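Local atomic coordinates of deoxyribose-phosphate aldolase (Toxoplasma gondii, PDB entry 4EIV), a protein that is an enzyme of the aldolase type that folds as a closed, eight-stranded beta/alpha (TIM) barrel. Residues A[239-243]-A[244-248]; A[273-276]-A[277-281]. All blocks are in the same frame, centred on the assembly; numbering follows the deposited sequence.

Contact 1 of 2, residues A[239-243]-A[244-248]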
# COMPACT_ATOMS: atom_id res chain seq x y z
N GLY A 239 -17.27 9.55 10.54
CA GLY A 239 -17.95 9.94 11.75
C GLY A 239 -17.41 9.19 12.94
O GLY A 239 -16.18 9.09 13.12
N ASP A 240 -18.33 8.60 13.72
CA ASP A 240 -17.99 7.90 14.95
C ASP A 240 -18.22 6.39 14.89
O ASP A 240 -18.37 5.73 15.93
CB ASP A 240 -18.72 8.55 16.13
CG ASP A 240 -18.24 9.98 16.37
OD1 ASP A 240 -19.07 10.92 16.23
OD2 ASP A 240 -17.02 10.16 16.63
N VAL A 241 -18.23 5.82 13.69
CA VAL A 241 -18.36 4.37 13.54
C VAL A 241 -17.12 3.63 14.06
O VAL A 241 -16.06 4.22 14.27
CB VAL A 241 -18.63 3.94 12.09
CG1 VAL A 241 -19.96 4.57 11.59
CG2 VAL A 241 -17.47 4.29 11.21
N HIS A 242 -17.28 2.32 14.23
CA HIS A 242 -16.21 1.45 14.71
C HIS A 242 -15.32 0.90 13.58
O HIS A 242 -15.58 1.10 12.39
CB HIS A 242 -16.80 0.28 15.50
CG HIS A 242 -17.60 0.72 16.68
ND1 HIS A 242 -17.01 1.22 17.82
CD2 HIS A 242 -18.93 0.69 16.93
CE1 HIS A 242 -17.95 1.52 18.70
NE2 HIS A 242 -19.12 1.20 18.19
N MET A 243 -14.25 0.21 13.98
CA MET A 243 -13.31 -0.34 13.01
C MET A 243 -13.94 -1.27 11.97
O MET A 243 -13.58 -1.20 10.81
CB MET A 243 -12.14 -1.04 13.72
CG MET A 243 -11.08 -1.57 12.77
SD MET A 243 -9.61 -2.24 13.57
CE MET A 243 -10.30 -3.62 14.44
N ALA A 244 -14.89 -2.11 12.37
CA ALA A 244 -15.49 -3.03 11.41
C ALA A 244 -16.18 -2.33 10.24
O ALA A 244 -15.99 -2.69 9.07
CB ALA A 244 -16.47 -3.93 12.12
N GLU A 245 -16.96 -1.30 10.55
CA GLU A 245 -17.63 -0.51 9.52
C GLU A 245 -16.61 0.18 8.64
O GLU A 245 -16.79 0.31 7.43
CB GLU A 245 -18.58 0.53 10.15
CG GLU A 245 -19.88 -0.02 10.76
CD GLU A 245 -19.74 -0.72 12.11
OE1 GLU A 245 -20.76 -1.26 12.60
OE2 GLU A 245 -18.64 -0.75 12.71
N THR A 246 -15.52 0.64 9.24
CA THR A 246 -14.50 1.34 8.49
C THR A 246 -13.84 0.37 7.47
O THR A 246 -13.54 0.75 6.34
CB THR A 246 -13.50 2.00 9.46
OG1 THR A 246 -14.19 2.86 10.38
CG2 THR A 246 -12.50 2.80 8.73
N ALA A 247 -13.65 -0.90 7.89
CA ALA A 247 -13.05 -1.95 7.05
C ALA A 247 -13.84 -2.22 5.76
O ALA A 247 -13.26 -2.54 4.70
CB ALA A 247 -12.89 -3.27 7.83
N ASP A 248 -15.16 -2.10 5.83
CA ASP A 248 -16.00 -2.30 4.65
C ASP A 248 -15.57 -1.32 3.54
O ASP A 248 -15.54 -1.67 2.36
CB ASP A 248 -17.49 -2.10 4.99
CG ASP A 248 -18.11 -3.28 5.71
OD1 ASP A 248 -18.82 -3.07 6.71
OD2 ASP A 248 -17.91 -4.43 5.28
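H242 and T246 meet across the first turn of helix 243-257, a local N-terminal contact in a TIM barrel, where the loop that leaves barrel strand 233-237 turns into the helix that follows it. H242 occupies the N-cap position, and its carbonyl oxygen receives two donors from a single residue. T246 N approaches H242 O in the carbonyl plane at 3.2 Å, the first i to i+4 bond of the helix. The hydroxyl of the same threonine adds a second bond, T246 OG1 to H242 O at 3.0 Å, with the donor 47° out of the carbonyl plane. A first torsion of -55° sets OG1 anti to the threonine's own carbonyl carbon and turns it back toward the preceding turn, so that backbone and side chain grip one oxygen together. One residue on, A247 N binds M243 O at 2.9 Å and carries the helical pattern forward.

The loop side chains lie against this turn. V241 crosses E245 at an angle, CB against CB at 3.9 Å. E245 bends at its second torsion (76°), which brings the carboxylate back beside the N-cap residue, with OE2 3.5 Å from H242 CB; the imidazole nitrogen ND1 remains well beyond bonding distance. The M243 side chain packs on S23 and L26 of helix 17-27 and on L279 and C282 of helix 273-284, and Y18 of the second subunit also packs on it. The start of the helix thus has neighbours in helices 17-27 and 273-284 and in the second subunit. Beside the carbonyl that accepts both bonds, V241 CG2 rests 3.7 Å from T246 OG1.

Contact 2 of 2, residues A[273-276]-A[277-281]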
# COMPACT_ATOMS: atom_id res chain seq x y z
N PHE A 273 -11.89 10.43 17.63
CA PHE A 273 -10.91 10.04 18.62
C PHE A 273 -11.12 8.63 19.13
O PHE A 273 -10.16 7.89 19.29
CB PHE A 273 -10.94 11.09 19.75
CG PHE A 273 -9.85 10.97 20.78
CD1 PHE A 273 -8.57 10.53 20.45
CD2 PHE A 273 -10.07 11.45 22.06
CE1 PHE A 273 -7.58 10.46 21.42
CE2 PHE A 273 -9.08 11.39 23.02
CZ PHE A 273 -7.83 10.90 22.69
N ASN A 274 -12.37 8.26 19.42
CA ASN A 274 -12.65 6.90 19.88
C ASN A 274 -12.24 5.84 18.84
O ASN A 274 -11.64 4.82 19.19
CB ASN A 274 -14.10 6.73 20.33
CG ASN A 274 -14.40 7.50 21.61
OD1 ASN A 274 -13.52 7.72 22.45
ND2 ASN A 274 -15.66 7.88 21.78
N LEU A 275 -12.48 6.13 17.55
CA LEU A 275 -12.05 5.20 16.50
C LEU A 275 -10.53 5.11 16.46
O LEU A 275 -9.96 4.02 16.35
CB LEU A 275 -12.65 5.57 15.14
CG LEU A 275 -12.20 4.76 13.91
CD1 LEU A 275 -12.47 3.26 14.10
CD2 LEU A 275 -12.95 5.26 12.70
N LEU A 276 -9.85 6.25 16.53
CA LEU A 276 -8.39 6.26 16.57
C LEU A 276 -7.86 5.38 17.70
O LEU A 276 -6.95 4.57 17.50
CB LEU A 276 -7.86 7.69 16.72
CG LEU A 276 -6.35 7.82 16.94
CD1 LEU A 276 -5.58 7.12 15.81
CD2 LEU A 276 -5.96 9.28 17.11
N LYS A 277 -8.44 5.52 18.89
CA LYS A 277 -8.02 4.70 20.01
C LYS A 277 -8.31 3.21 19.79
O LYS A 277 -7.49 2.39 20.15
CB LYS A 277 -8.63 5.21 21.32
CG LYS A 277 -8.02 6.58 21.76
CD LYS A 277 -8.56 7.13 23.08
CE LYS A 277 -9.97 7.68 22.93
NZ LYS A 277 -10.44 8.30 24.19
N GLU A 278 -9.43 2.88 19.16
CA GLU A 278 -9.74 1.48 18.84
C GLU A 278 -8.67 0.92 17.90
O GLU A 278 -8.17 -0.19 18.10
CB GLU A 278 -11.12 1.35 18.18
CG GLU A 278 -11.48 -0.13 17.91
CD GLU A 278 -12.80 -0.34 17.16
OE1 GLU A 278 -13.40 0.63 16.66
OE2 GLU A 278 -13.24 -1.50 17.12
N LEU A 279 -8.29 1.71 16.91
CA LEU A 279 -7.29 1.26 15.94
C LEU A 279 -5.95 1.04 16.62
O LEU A 279 -5.31 -0.01 16.44
CB LEU A 279 -7.12 2.27 14.82
CG LEU A 279 -8.34 2.53 13.92
CD1 LEU A 279 -8.01 3.64 12.92
CD2 LEU A 279 -8.79 1.28 13.20
N ARG A 280 -5.52 2.02 17.41
CA ARG A 280 -4.22 1.96 18.04
C ARG A 280 -4.14 0.83 19.07
O ARG A 280 -3.14 0.10 19.13
CB ARG A 280 -3.79 3.31 18.60
CG ARG A 280 -2.29 3.32 18.77
CD ARG A 280 -1.71 4.65 19.07
NE ARG A 280 -1.70 5.65 17.99
CZ ARG A 280 -0.92 5.61 16.91
NH1 ARG A 280 -0.18 4.55 16.59
NH2 ARG A 280 -0.94 6.63 16.09
N ASP A 281 -5.21 0.65 19.85
CA ASP A 281 -5.26 -0.44 20.81
C ASP A 281 -5.13 -1.80 20.12
O ASP A 281 -4.42 -2.69 20.60
CB ASP A 281 -6.55 -0.36 21.65
CG ASP A 281 -6.55 0.83 22.63
OD1 ASP A 281 -5.52 1.55 22.75
OD2 ASP A 281 -7.59 1.07 23.27
O HOH W 1 -12.80 9.67 24.12
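K277 folds back along helix 273-284 onto F273, one turn earlier, a worked example of an i to i+4 cation-pi pair. The two residues are already joined through the backbone, K277 N to F273 O at 3.0 Å, the first of four successive helical bonds that end with R280 N on L276 O. From there the lysine can be followed outward. Its CB lies near F273 O, and CG, placed anti to the lysine's own carbonyl carbon (chi1 -70°), passes 3.5 Å from that same oxygen and approaches the ring at CE1. CD continues over CE1 and CZ. The bend at the third torsion (-74°) then carries CE across the ring face, 3.7 Å from the centroid and only 4° off the normal, a CH-pi contact over the middle of the ring. NZ ends 4.0 Å from the centroid, displaced toward CE2, where it makes the cation-pi interaction. N274 runs alongside the lysine, and one water joins them, donating to N274 OD1 and accepting from K277 NZ, each at 2.7 Å.

Another side of the helix is apolar: L275 CD1 crosses to L279 CG at 4.2 Å, and both leucines reach F30 of barrel strand 30-34. F273 also packs on V47 and I50 of helix 41-52, while R280 bonds to the carbonyl of P55. The chemistry implies two kinds of attraction in one side chain: the methylenes cover the ring face, and the ammonium meets the pi face and the bridging water, which would be expected to stabilise its positive charge.

Overall arrangement
Contacts 1 and 2 lie on the last two helices of the barrel, in series along the chain, with centres about 11 Å apart. Their clearest direct tie is polar: E278 OE1 of contact 2 accepts a probable hydrogen bond from M243 N of contact 1 at 2.8 Å; a carboxylate of the last helix thus meets the first turn of the one before it. Around it L275 packs against the same turn, CD2 3.6 Å from T246 OG1 and CD1 3.5 Å from M243 N. The two differ in setting: contact 1 also meets the second subunit, and its M243 side chain comes within about 5 Å of a bound beta-mercaptoethanol, probably from the crystallisation liquor, whereas contact 2 touches no other chain.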